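Long-range contacts in MEM-A1 (Soil metagenome, PDB 6E0S), which probably hydrolyses beta-lactam antibiotics as a zinc-dependent metallo-beta-lactamase of subclass B3: residues 193-198 and 266-271; 79-84 and 104-109; 110-115 and 144-149; 34-39 and 48-53; 89-94 and 167-172. All coordinates share one frame; numbering follows the deposited sequence.

Interaction 1. Residues 193-198 and 266-271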
# COMPACT_ATOMS: atom_id res chain seq x y z
N ASP A 193 -3.93 -1.56 -2.02
CA ASP A 193 -2.79 -2.06 -2.77
C ASP A 193 -3.08 -1.93 -4.26
O ASP A 193 -4.21 -1.70 -4.68
CB ASP A 193 -2.51 -3.52 -2.42
CG ASP A 193 -1.13 -3.99 -2.95
OD1 ASP A 193 -0.93 -5.22 -3.01
OD2 ASP A 193 -0.28 -3.14 -3.29
N SER A 194 -2.02 -1.99 -5.05
CA SER A 194 -2.22 -2.04 -6.49
C SER A 194 -3.06 -3.25 -6.86
O SER A 194 -2.88 -4.35 -6.32
CB SER A 194 -0.87 -2.10 -7.22
OG SER A 194 -1.12 -2.38 -8.61
N LEU A 195 -3.99 -3.04 -7.79
CA LEU A 195 -4.82 -4.11 -8.34
C LEU A 195 -4.53 -4.33 -9.82
O LEU A 195 -5.33 -4.95 -10.52
CB LEU A 195 -6.31 -3.80 -8.14
CG LEU A 195 -6.83 -3.68 -6.71
CD1 LEU A 195 -8.31 -3.25 -6.71
CD2 LEU A 195 -6.60 -5.02 -5.97
N ASN A 196 -3.40 -3.83 -10.30
CA ASN A 196 -3.10 -3.84 -11.72
C ASN A 196 -2.51 -5.17 -12.17
O ASN A 196 -1.51 -5.64 -11.62
CB ASN A 196 -2.16 -2.68 -12.05
CG ASN A 196 -2.90 -1.36 -12.15
OD1 ASN A 196 -4.11 -1.27 -11.86
ND2 ASN A 196 -2.19 -0.32 -12.57
N ALA A 197 -3.16 -5.79 -13.15
CA ALA A 197 -2.63 -6.98 -13.80
C ALA A 197 -1.46 -6.59 -14.70
O ALA A 197 -1.65 -6.29 -15.89
CB ALA A 197 -3.72 -7.69 -14.61
N PHE A 198 -0.26 -6.59 -14.16
CA PHE A 198 0.94 -6.23 -14.91
C PHE A 198 1.90 -7.41 -14.84
O PHE A 198 2.10 -7.98 -13.77
CB PHE A 198 1.58 -4.95 -14.35
CG PHE A 198 2.71 -4.46 -15.18
CD1 PHE A 198 4.01 -4.80 -14.87
CD2 PHE A 198 2.47 -3.69 -16.31
CE1 PHE A 198 5.08 -4.36 -15.66
CE2 PHE A 198 3.53 -3.24 -17.11
CZ PHE A 198 4.83 -3.58 -16.78
N GLN A 266 -14.61 3.03 -7.69
CA GLN A 266 -14.05 3.53 -8.95
C GLN A 266 -12.65 2.97 -9.21
O GLN A 266 -12.30 2.65 -10.35
CB GLN A 266 -14.03 5.07 -8.93
CG GLN A 266 -15.43 5.66 -9.06
CD GLN A 266 -15.51 7.11 -8.62
OE1 GLN A 266 -14.54 7.68 -8.14
NE2 GLN A 266 -16.70 7.69 -8.76
N TYR A 267 -11.84 2.91 -8.16
CA TYR A 267 -10.49 2.34 -8.27
C TYR A 267 -10.56 0.88 -8.68
O TYR A 267 -9.76 0.40 -9.51
CB TYR A 267 -9.82 2.49 -6.90
CG TYR A 267 -8.44 1.93 -6.74
CD1 TYR A 267 -8.24 0.70 -6.10
CD2 TYR A 267 -7.32 2.64 -7.19
CE1 TYR A 267 -6.97 0.19 -5.90
CE2 TYR A 267 -6.05 2.12 -7.01
CZ TYR A 267 -5.88 0.90 -6.38
OH TYR A 267 -4.61 0.39 -6.17
N ALA A 268 -11.49 0.14 -8.10
CA ALA A 268 -11.63 -1.27 -8.44
C ALA A 268 -12.13 -1.43 -9.87
O ALA A 268 -11.63 -2.29 -10.60
CB ALA A 268 -12.54 -1.99 -7.45
N GLU A 269 -13.08 -0.59 -10.30
CA GLU A 269 -13.57 -0.69 -11.67
C GLU A 269 -12.46 -0.40 -12.66
O GLU A 269 -12.37 -1.05 -13.71
CB GLU A 269 -14.74 0.26 -11.89
CG GLU A 269 -16.03 -0.27 -11.34
CD GLU A 269 -17.21 0.63 -11.65
OE1 GLU A 269 -17.31 1.09 -12.82
OE2 GLU A 269 -18.02 0.86 -10.73
N ARG A 270 -11.60 0.57 -12.35
CA ARG A 270 -10.51 0.87 -13.26
C ARG A 270 -9.56 -0.32 -13.37
O ARG A 270 -9.09 -0.65 -14.46
CB ARG A 270 -9.78 2.13 -12.79
CG ARG A 270 -10.62 3.38 -13.00
CD ARG A 270 -9.80 4.65 -12.75
NE ARG A 270 -9.34 4.76 -11.37
CZ ARG A 270 -9.94 5.46 -10.40
NH1 ARG A 270 -11.08 6.10 -10.64
NH2 ARG A 270 -9.39 5.49 -9.18
N ALA A 271 -9.29 -0.97 -12.25
CA ALA A 271 -8.46 -2.17 -12.26
C ALA A 271 -9.13 -3.28 -13.07
O ALA A 271 -8.45 -4.03 -13.78
CB ALA A 271 -8.20 -2.63 -10.83
O HOH W 1 -5.96 -5.08 -13.19
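Tyr267 and Asp193 carry the one direct hydrogen bond of this contact. With CG anti to its backbone N (chi1 177°), Tyr267 sends its ring off helix 263-285 to the loop, and OH donates to Asp193 O over 2.6 Å. The carbonyl oxygen lies at the ring edge, near its plane, yet the hydroxyl meets that oxygen from above the carbonyl plane, at a C=O...O angle of 119°. A second polar link is made by water: one molecule donates to Leu195 O (2.7 Å) and Ala271 O (2.8 Å) while accepting from Ala197 N, and so ties the loop backbone to the helix one turn beyond Tyr267. The loop following strand 185-192 is thereby laid along the long C-terminal helix of the metallo-beta-lactamase fold, close to the zinc site. It reaches that site directly, because Asp193 OD2 is hydrogen-bonded to His91 and Asn196 O to His169, both of them zinc ligands. Within the loop, Ser194 OG accepts from Asn196 N at 3.2 Å in a nearly straight bond (169°), an ST turn that shapes the chain just before the Asn196 carbonyl. Apolar contact fills the space between the two polar links. Leu195 is the main contributor: its CB presses on Ala271 CB at 3.5 Å, tighter than usual for two carbons, while CD1 comes obliquely to Tyr267 CE1 at 3.8 Å. Ser221 and Val225 of helix 214-226 also pack on Leu195, and the Tyr267 side chain touches Leu233 and Ser235 of strand 232-235.

Interaction 2. Residues 79-84 and 104-109; sequences FKLEDV and QRLSGA
Ser107 meets Leu81 through CB rather than through its hydroxyl. At chi1 60° OG stands between its own backbone N and carbonyl carbon, turned back to its own chain and away from Leu81; there it hydrogen-bonds to Leu103 O and accepts from Ala109 N at 3.1 Å in an ST turn. CB is therefore the atom that meets the 79-84 segment, 3.1 Å from Leu81 O, a close approach to an oxygen that also accepts from Val84 N. Leu106 CB packs 4.1 Å from Leu81 CG, the two side chains running at a slant to each other. Ile74 and Ala71 of helix 66-76 pack on Leu81 and Leu106 respectively. Farther along, Ala109 CB abuts Val84 O at 3.4 Å, and the Val84 CB faces Ser107 CB. No direct hydrogen bond joins the segments. Instead a water sits between two carbonyl oxygens, 2.9 Å from Val84 O and 2.7 Å from Ser107 O, placed to donate to either. Gly108, with a positive phi of 80°, turns the chain out of the helix and delivers Ala109 alongside Val84. The contact thus illustrates how a serine and an alanine, two leucines and main-chain oxygens can bring a 3-10 turn and the C-terminal end of a helix close together: the segments lead into the starts of the parallel neighbours 84-88 and 110-114, strands of one beta-alpha-beta unit in the first sheet of the metallo-beta-lactamase fold.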
# COMPACT_ATOMS: atom_id res chain seq x y z
N PHE A 79 6.93 14.36 14.54
CA PHE A 79 7.02 13.02 15.10
C PHE A 79 8.47 12.51 15.03
O PHE A 79 9.31 13.04 14.31
CB PHE A 79 6.08 12.07 14.35
CG PHE A 79 4.63 12.48 14.39
CD1 PHE A 79 3.99 12.98 13.27
CD2 PHE A 79 3.90 12.37 15.58
CE1 PHE A 79 2.64 13.36 13.30
CE2 PHE A 79 2.55 12.74 15.61
CZ PHE A 79 1.93 13.24 14.47
N LYS A 80 8.75 11.46 15.81
CA LYS A 80 10.07 10.85 15.85
C LYS A 80 10.03 9.46 15.23
O LYS A 80 9.09 8.69 15.47
CB LYS A 80 10.58 10.74 17.28
CG LYS A 80 10.67 12.06 18.00
CD LYS A 80 11.01 11.84 19.47
CE LYS A 80 10.56 13.02 20.32
NZ LYS A 80 10.70 12.74 21.78
N LEU A 81 11.08 9.11 14.48
CA LEU A 81 11.12 7.79 13.87
C LEU A 81 11.12 6.69 14.93
O LEU A 81 10.49 5.65 14.75
CB LEU A 81 12.37 7.66 12.97
CG LEU A 81 12.20 8.10 11.52
CD1 LEU A 81 11.32 7.15 10.74
CD2 LEU A 81 11.63 9.51 11.44
N GLU A 82 11.81 6.90 16.05
CA GLU A 82 11.82 5.84 17.05
C GLU A 82 10.48 5.64 17.73
O GLU A 82 10.32 4.65 18.45
CB GLU A 82 12.90 6.09 18.10
CG GLU A 82 14.29 6.25 17.50
CD GLU A 82 15.38 6.09 18.55
OE1 GLU A 82 15.17 6.59 19.69
OE2 GLU A 82 16.42 5.45 18.25
N ASP A 83 9.50 6.50 17.48
CA ASP A 83 8.14 6.23 17.94
C ASP A 83 7.33 5.40 16.94
O ASP A 83 6.20 5.00 17.24
CB ASP A 83 7.41 7.54 18.24
CG ASP A 83 7.99 8.24 19.46
OD1 ASP A 83 8.61 7.56 20.32
OD2 ASP A 83 7.87 9.49 19.57
N VAL A 84 7.85 5.16 15.74
CA VAL A 84 7.15 4.29 14.80
C VAL A 84 7.39 2.87 15.26
O VAL A 84 8.54 2.40 15.27
CB VAL A 84 7.64 4.50 13.37
CG1 VAL A 84 6.93 3.51 12.38
CG2 VAL A 84 7.43 5.98 12.95
N GLN A 104 12.98 0.86 8.85
CA GLN A 104 13.11 -0.00 10.02
C GLN A 104 14.40 0.27 10.79
O GLN A 104 14.41 0.25 12.02
CB GLN A 104 13.04 -1.47 9.61
CG GLN A 104 13.17 -2.40 10.79
CD GLN A 104 13.38 -3.80 10.37
OE1 GLN A 104 14.33 -4.10 9.64
NE2 GLN A 104 12.49 -4.71 10.81
N ARG A 105 15.50 0.54 10.07
CA ARG A 105 16.77 0.87 10.75
C ARG A 105 16.64 2.13 11.60
O ARG A 105 17.23 2.22 12.70
CB ARG A 105 17.90 1.03 9.72
CG ARG A 105 19.25 1.31 10.37
CD ARG A 105 20.31 1.74 9.35
NE ARG A 105 20.08 3.09 8.83
CZ ARG A 105 20.43 4.20 9.47
NH1 ARG A 105 21.01 4.10 10.66
NH2 ARG A 105 20.20 5.40 8.94
N LEU A 106 15.93 3.14 11.09
CA LEU A 106 15.78 4.41 11.81
C LEU A 106 14.87 4.27 13.03
O LEU A 106 15.02 5.02 14.00
CB LEU A 106 15.22 5.48 10.87
CG LEU A 106 16.12 5.98 9.73
CD1 LEU A 106 15.34 6.86 8.74
CD2 LEU A 106 17.31 6.74 10.27
N SER A 107 13.90 3.36 12.98
CA SER A 107 12.81 3.32 13.94
C SER A 107 12.91 2.20 14.97
O SER A 107 12.43 2.38 16.10
CB SER A 107 11.47 3.16 13.21
OG SER A 107 11.43 1.96 12.46
N GLY A 108 13.47 1.05 14.61
CA GLY A 108 13.36 -0.15 15.44
C GLY A 108 12.05 -0.88 15.28
O GLY A 108 11.75 -1.76 16.09
N ALA A 109 11.26 -0.53 14.27
CA ALA A 109 9.91 -1.06 14.16
C ALA A 109 9.91 -2.52 13.72
O ALA A 109 10.85 -3.02 13.11
CB ALA A 109 9.09 -0.25 13.15
O HOH W 2 10.18 1.65 17.48

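Interaction 3. Residues 110-115 and 144-149; sequences TVLASV and NTRAVA
Leu112 and Arg146 lie side by side, pointing the same way from one face of the sheet. The arginine leaves the strand with CG anti to its backbone N (chi1 171°) and bends at chi3 (50°), which folds its guanidinium across the leucine: Leu112 CD2 sits over the centre of one guanidinium face, 3.6 Å from Arg146 CZ, and equally close to Arg146 CB. One methyl thus meets both the root and the tip of the arginine. Val148 also packs on Leu112, its side chain at about a right angle, with Val148 CG1 4.1 Å from Leu112 CB. Beneath these side chains, strands 110-114 and 145-148 run parallel. Val111 N donates to Asn144 O (3.0 Å), Arg146 N to Val111 O (2.8 Å) and Val148 N to Ala113 O (2.7 Å), whereas the bond from Ala113 N to Arg146 O is weak. Helix 115-123 lies between the strands in sequence, so the pair closes a beta-alpha-beta unit, with 145-148 as one of the two outermost strands of its sheet in this chain. The opposite face, toward that helix, carries smaller groups. Val111 CB faces Thr145 CG2 there, and Val115 CG2, at the start of the helix, touches Ala147 CB at 3.9 Å; Leu121 packs on both Val111 and Ala113. Where strand gives way to helix, Ser114 OG takes the N-cap position, bonding to Gly117 N and also to Gly172 O, while the hydroxyl of Tyr165 is hydrogen-bonded to both Val148 O and Val115 N.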
# COMPACT_ATOMS: atom_id res chain seq x y z
N THR A 110 8.84 -3.21 14.07
CA THR A 110 8.57 -4.52 13.50
C THR A 110 7.82 -4.32 12.20
O THR A 110 7.02 -3.37 12.09
CB THR A 110 7.76 -5.38 14.47
OG1 THR A 110 8.58 -5.73 15.59
CG2 THR A 110 7.26 -6.68 13.83
N VAL A 111 8.11 -5.16 11.21
CA VAL A 111 7.56 -5.03 9.85
C VAL A 111 6.54 -6.13 9.63
O VAL A 111 6.83 -7.31 9.87
CB VAL A 111 8.68 -5.07 8.79
CG1 VAL A 111 8.11 -5.21 7.38
CG2 VAL A 111 9.51 -3.81 8.89
N LEU A 112 5.34 -5.74 9.18
CA LEU A 112 4.22 -6.66 9.03
C LEU A 112 3.84 -6.81 7.56
O LEU A 112 3.76 -5.81 6.82
CB LEU A 112 3.02 -6.15 9.85
CG LEU A 112 3.22 -5.94 11.35
CD1 LEU A 112 1.90 -5.55 11.99
CD2 LEU A 112 3.76 -7.19 12.01
N ALA A 113 3.49 -8.03 7.19
CA ALA A 113 3.10 -8.36 5.82
C ALA A 113 2.28 -9.65 5.84
O ALA A 113 2.25 -10.38 6.83
CB ALA A 113 4.34 -8.53 4.91
N SER A 114 1.65 -9.93 4.70
CA SER A 114 1.04 -11.24 4.52
C SER A 114 2.08 -12.35 4.61
O SER A 114 3.30 -12.13 4.54
CB SER A 114 0.36 -11.34 3.15
OG SER A 114 1.34 -11.17 2.14
N VAL A 115 1.59 -13.59 4.71
CA VAL A 115 2.52 -14.73 4.75
C VAL A 115 3.40 -14.74 3.51
O VAL A 115 4.63 -14.89 3.60
CB VAL A 115 1.73 -16.04 4.91
CG1 VAL A 115 2.66 -17.23 4.83
CG2 VAL A 115 1.00 -16.03 6.24
N ASN A 144 13.21 -8.61 11.77
CA ASN A 144 12.12 -8.27 12.70
C ASN A 144 10.78 -8.18 11.96
O ASN A 144 10.00 -7.23 12.13
CB ASN A 144 12.43 -6.97 13.45
CG ASN A 144 13.62 -7.10 14.43
OD1 ASN A 144 14.08 -8.20 14.78
ND2 ASN A 144 14.10 -5.95 14.90
N THR A 145 10.49 -9.19 11.14
CA THR A 145 9.21 -9.22 10.44
C THR A 145 8.23 -10.12 11.18
O THR A 145 8.60 -10.92 12.04
CB THR A 145 9.35 -9.71 8.99
OG1 THR A 145 9.89 -11.04 8.98
CG2 THR A 145 10.28 -8.81 8.19
N ARG A 146 6.95 -9.99 10.83
CA ARG A 146 5.92 -10.87 11.36
C ARG A 146 4.83 -10.97 10.31
O ARG A 146 4.43 -9.95 9.76
CB ARG A 146 5.34 -10.34 12.67
CG ARG A 146 4.13 -11.10 13.16
CD ARG A 146 3.88 -10.92 14.68
NE ARG A 146 3.88 -9.52 15.09
CZ ARG A 146 2.80 -8.73 15.07
NH1 ARG A 146 1.64 -9.19 14.64
NH2 ARG A 146 2.89 -7.47 15.47
N ALA A 147 4.36 -12.18 10.03
CA ALA A 147 3.28 -12.33 9.06
C ALA A 147 1.96 -12.04 9.74
O ALA A 147 1.78 -12.37 10.92
CB ALA A 147 3.25 -13.75 8.49
N VAL A 148 1.03 -11.43 9.00
CA VAL A 148 -0.34 -11.27 9.47
C VAL A 148 -1.25 -12.10 8.59
O VAL A 148 -0.99 -12.30 7.39
CB VAL A 148 -0.79 -9.79 9.47
CG1 VAL A 148 0.12 -8.93 10.41
CG2 VAL A 148 -0.80 -9.21 8.06
N ALA A 149 -2.33 -12.59 9.19
CA ALA A 149 -3.36 -13.35 8.50
C ALA A 149 -4.39 -12.41 7.89
O ALA A 149 -4.51 -11.25 8.27
CB ALA A 149 -4.05 -14.34 9.47

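Interaction 4. Residues 34-39 and 48-53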
# COMPACT_ATOMS: atom_id res chain seq x y z
N PHE A 34 -6.82 12.83 7.78
CA PHE A 34 -7.98 12.80 8.66
C PHE A 34 -7.52 12.39 10.05
O PHE A 34 -6.88 11.36 10.20
CB PHE A 34 -9.03 11.82 8.14
CG PHE A 34 -10.40 12.09 8.66
CD1 PHE A 34 -11.25 12.93 7.96
CD2 PHE A 34 -10.84 11.52 9.85
CE1 PHE A 34 -12.53 13.20 8.41
CE2 PHE A 34 -12.14 11.78 10.31
CZ PHE A 34 -12.98 12.63 9.59
N GLY A 35 -7.83 13.21 11.06
CA GLY A 35 -7.47 12.80 12.42
C GLY A 35 -5.95 12.67 12.53
O GLY A 35 -5.20 13.52 12.05
N SER A 36 -5.50 11.55 13.10
CA SER A 36 -4.07 11.29 13.32
C SER A 36 -3.40 10.57 12.14
O SER A 36 -2.26 10.08 12.28
CB SER A 36 -3.86 10.48 14.62
OG SER A 36 -4.19 9.10 14.46
N THR A 37 -4.06 10.54 10.99
CA THR A 37 -3.57 9.86 9.79
C THR A 37 -2.97 10.89 8.84
O THR A 37 -3.63 11.89 8.50
CB THR A 37 -4.70 9.10 9.08
OG1 THR A 37 -5.07 7.98 9.88
CG2 THR A 37 -4.24 8.56 7.70
N TYR A 38 -1.72 10.67 8.43
CA TYR A 38 -1.03 11.65 7.60
C TYR A 38 -0.51 10.99 6.33
O TYR A 38 -0.10 9.83 6.37
CB TYR A 38 0.15 12.29 8.35
CG TYR A 38 -0.23 13.05 9.59
CD1 TYR A 38 -0.53 12.38 10.78
CD2 TYR A 38 -0.28 14.43 9.59
CE1 TYR A 38 -0.89 13.09 11.94
CE2 TYR A 38 -0.65 15.16 10.75
CZ TYR A 38 -0.96 14.45 11.90
OH TYR A 38 -1.30 15.14 13.03
N TYR A 39 -0.46 11.73 5.22
CA TYR A 39 0.38 11.32 4.11
C TYR A 39 1.83 11.75 4.31
O TYR A 39 2.11 12.94 4.52
CB TYR A 39 -0.16 11.91 2.80
CG TYR A 39 0.48 11.35 1.55
CD1 TYR A 39 -0.07 10.22 0.89
CD2 TYR A 39 1.62 11.94 1.00
CE1 TYR A 39 0.51 9.71 -0.29
CE2 TYR A 39 2.19 11.43 -0.18
CZ TYR A 39 1.63 10.32 -0.79
OH TYR A 39 2.19 9.84 -1.93
N VAL A 48 1.92 6.28 4.54
CA VAL A 48 0.93 6.88 5.41
C VAL A 48 1.32 6.63 6.85
O VAL A 48 1.58 5.48 7.24
CB VAL A 48 -0.48 6.33 5.10
CG1 VAL A 48 -1.45 6.66 6.26
CG2 VAL A 48 -0.98 6.88 3.77
N LEU A 49 1.33 7.70 7.65
CA LEU A 49 1.63 7.64 9.07
C LEU A 49 0.33 7.70 9.87
O LEU A 49 -0.45 8.65 9.71
CB LEU A 49 2.53 8.80 9.49
CG LEU A 49 2.94 8.77 10.99
CD1 LEU A 49 3.93 7.64 11.21
CD2 LEU A 49 3.55 10.15 11.34
N ILE A 50 0.10 6.71 10.73
CA ILE A 50 -1.06 6.69 11.61
C ILE A 50 -0.52 6.90 13.00
O ILE A 50 0.06 5.99 13.59
CB ILE A 50 -1.85 5.37 11.51
CG1 ILE A 50 -2.09 5.00 10.05
CG2 ILE A 50 -3.16 5.49 12.31
CD1 ILE A 50 -2.81 3.61 9.81
N ALA A 51 -0.73 8.09 13.55
CA ALA A 51 0.00 8.49 14.75
C ALA A 51 -0.80 8.26 16.02
O ALA A 51 -2.04 8.25 16.00
CB ALA A 51 0.38 9.96 14.65
N SER A 52 -0.09 8.05 17.14
CA SER A 52 -0.78 8.00 18.43
C SER A 52 0.22 8.27 19.55
O SER A 52 1.44 8.09 19.37
CB SER A 52 -1.46 6.63 18.64
OG SER A 52 -0.57 5.74 19.29
N PRO A 53 -0.26 8.68 20.72
CA PRO A 53 0.63 8.87 21.87
C PRO A 53 1.32 7.59 22.32
O PRO A 53 2.33 7.67 23.03
CB PRO A 53 -0.30 9.40 22.97
CG PRO A 53 -1.46 10.01 22.24
CD PRO A 53 -1.64 9.12 21.00
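Thr37 and Val48 form the tighter, buried side of this strand pair. Thr37 CG2, anti to its backbone N (chi1 -70° for OG1), reaches diagonally to Val48 CG1 at 3.7 Å, and Ile50 lies beside Thr37 on the same face, its CG2 4.0 Å from Thr37 OG1. That hydroxyl is hydrogen-bonded to Trp178, and Ala180, Met189 and Tyr191 of the second sheet cover this face. The other face is looser. The side chains of Tyr38 and Leu49 approach no closer than 4.4 Å, CB to CB, and the partly exposed Tyr38 ring has Leu49 O at its edge and CE1 4.3 Å from Ala51 CB, while Phe79 meets that ring edge-to-face. Main-chain bonds join the strands: Tyr38 N to Leu49 O (2.7 Å), Leu49 N to Tyr38 O and Ala51 N to Ser36 O. At the partly exposed end, Ser36 OG donates to Ala51 O over 2.8 Å, in the carbonyl plane on a lone pair. Gly35, at positive phi, makes the type II' turn from Phe34 to Thr37 that brings in strand 31-34. This antiparallel beta hairpin belongs to the first sheet, packed on the second as in the alpha-beta/beta-alpha sandwich of metallo-beta-lactamases.

Interaction 5. Residues 89-94 and 167-172. With ZN (zinc ion), chain B.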
# COMPACT_ATOMS: atom_id res chain seq x y z
N ASN A 89 3.31 -3.38 5.04
CA ASN A 89 3.61 -3.36 3.60
C ASN A 89 2.35 -3.67 2.80
O ASN A 89 1.59 -4.59 3.14
CB ASN A 89 4.71 -4.37 3.29
CG ASN A 89 5.08 -4.44 1.81
OD1 ASN A 89 5.24 -5.53 1.26
ND2 ASN A 89 5.26 -3.27 1.17
N SER A 90 2.11 -2.89 1.75
CA SER A 90 1.08 -3.20 0.76
C SER A 90 1.56 -4.35 -0.14
O SER A 90 1.02 -5.45 -0.07
CB SER A 90 0.72 -1.95 -0.07
OG SER A 90 1.85 -1.49 -0.80
N HIS A 91 2.60 -4.15 -0.95
CA HIS A 91 3.11 -5.32 -1.65
C HIS A 91 4.64 -5.26 -1.80
O HIS A 91 5.29 -4.21 -1.69
CB HIS A 91 2.40 -5.53 -3.00
CG HIS A 91 2.74 -4.52 -4.04
ND1 HIS A 91 1.96 -3.41 -4.29
CD2 HIS A 91 3.78 -4.45 -4.91
CE1 HIS A 91 2.51 -2.69 -5.26
NE2 HIS A 91 3.62 -3.30 -5.64
N GLU A 92 5.19 -6.44 -2.05
CA GLU A 92 6.59 -6.75 -1.78
C GLU A 92 7.47 -6.45 -2.98
O GLU A 92 8.33 -7.25 -3.36
CB GLU A 92 6.68 -8.22 -1.35
CG GLU A 92 6.12 -9.29 -2.37
CD GLU A 92 4.61 -9.61 -2.22
OE1 GLU A 92 4.19 -10.76 -2.50
OE2 GLU A 92 3.84 -8.69 -1.86
N HIS A 93 7.27 -5.30 -3.61
CA HIS A 93 8.07 -4.88 -4.74
C HIS A 93 8.94 -3.70 -4.33
O HIS A 93 8.59 -2.91 -3.44
CB HIS A 93 7.18 -4.48 -5.94
CG HIS A 93 6.63 -5.64 -6.72
ND1 HIS A 93 5.72 -5.48 -7.75
CD2 HIS A 93 6.83 -6.97 -6.60
CE1 HIS A 93 5.41 -6.66 -8.25
NE2 HIS A 93 6.07 -7.58 -7.57
N PHE A 94 10.09 -3.60 -5.00
CA PHE A 94 11.06 -2.52 -4.82
C PHE A 94 10.45 -1.13 -4.61
O PHE A 94 10.93 -0.37 -3.77
CB PHE A 94 11.98 -2.53 -6.05
CG PHE A 94 13.19 -1.62 -5.93
CD1 PHE A 94 14.35 -2.08 -5.33
CD2 PHE A 94 13.18 -0.36 -6.52
CE1 PHE A 94 15.48 -1.28 -5.25
CE2 PHE A 94 14.33 0.46 -6.44
CZ PHE A 94 15.46 -0.01 -5.81
N PRO A 167 -4.23 -10.13 -3.06
CA PRO A 167 -3.20 -10.55 -4.02
C PRO A 167 -3.69 -10.48 -5.46
O PRO A 167 -4.89 -10.38 -5.76
CB PRO A 167 -2.92 -12.00 -3.61
CG PRO A 167 -4.24 -12.50 -3.02
CD PRO A 167 -4.78 -11.27 -2.30
N GLY A 168 -2.71 -10.51 -6.38
CA GLY A 168 -2.97 -10.60 -7.82
C GLY A 168 -1.92 -9.79 -8.57
O GLY A 168 -1.27 -10.29 -9.50
N HIS A 169 -1.75 -8.53 -8.16
CA HIS A 169 -0.57 -7.78 -8.58
C HIS A 169 0.71 -8.47 -8.10
O HIS A 169 1.67 -8.59 -8.87
CB HIS A 169 -0.64 -6.34 -8.05
CG HIS A 169 0.46 -5.46 -8.57
ND1 HIS A 169 0.47 -4.97 -9.86
CD2 HIS A 169 1.58 -4.96 -7.98
CE1 HIS A 169 1.56 -4.24 -10.05
NE2 HIS A 169 2.25 -4.23 -8.93
N THR A 170 0.73 -8.93 -6.85
CA THR A 170 1.73 -9.84 -6.31
C THR A 170 1.06 -11.00 -5.59
O THR A 170 -0.14 -10.98 -5.27
CB THR A 170 2.67 -9.17 -5.30
OG1 THR A 170 1.93 -8.86 -4.11
CG2 THR A 170 3.27 -7.87 -5.89
N GLN A 171 1.86 -12.02 -5.26
CA GLN A 171 1.28 -13.12 -4.51
C GLN A 171 0.92 -12.74 -3.08
O GLN A 171 0.11 -13.44 -2.46
CB GLN A 171 2.25 -14.30 -4.51
CG GLN A 171 2.39 -14.94 -5.87
CD GLN A 171 3.42 -16.06 -5.83
OE1 GLN A 171 4.61 -15.80 -5.80
NE2 GLN A 171 2.96 -17.29 -5.81
N GLY A 172 1.48 -11.64 -2.58
CA GLY A 172 1.33 -11.29 -1.17
C GLY A 172 0.67 -9.95 -0.87
O GLY A 172 0.68 -9.49 0.29
ZN ZN B . 4.17 -3.71 -7.80
O HOH W 3 1.84 -7.62 2.86
O HOH W 4 5.23 -2.39 -8.80
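His91, His93 and His169 converge on one zinc ion, which binds His91 NE2 and His169 NE2 at 2.3 Å each. His93 instead coordinates through ND1, 2.4 Å from the zinc, and a water at 2.0 Å from the metal is the fourth ligand. His169 turns its edge to the face of His91, with planes at 69° and CD2 3.5 Å from His91 NE2, a T-shaped pair. Thr170 meets His93 tip to tip, its CG2 over the imidazole face 3.5 Å from the ring centroid, a CH-pi contact. His91 and His93 belong to the HxHxDH signature of the metallo-beta-lactamase superfamily, and a second zinc lies about 4 Å from the His91 side chain. Behind the ligands, Glu92 bends at chi2 (-88°) back toward the 167-172 loop, where Thr170 OG1 donates to Glu92 OE2 (3.0 Å) from above the carboxylate plane. The same hydroxyl accepts from Gly172 N, an ST turn. It is thereby engaged on both sides, which would hold the methyl over His93. Farther out, His93 NE2, facing away from the zinc, is hydrogen-bonded to Asp130, while the loop of Asp193 and Asn196 serves the other two imidazoles. Ser90 and Asn89 are bonded in turn to Asp60, and Val120 and Leu121 of helix 115-123 cover the Glu92 side chain.

How the interactions relate
Chemistry follows place across the five contacts. Interaction 5, nearest the chain's centre, is buried and built of metal bonds and imidazoles; interaction 1, also buried, touches it, and its loop supplies part of the second shell. Interactions 3 and 4 belong to the same sheet, about 20 Å apart between centres, one parallel and partly exposed at an edge, the other antiparallel and mostly buried. Interaction 3 also reaches the site's loops, through Ser114 to Gly172 and Leu112 to Asn89. Interaction 2, farthest from the centre, relies on side-chain carbons against main-chain oxygens, and on water; Phe79 links it to interaction 4, and Gln104 to interaction 3.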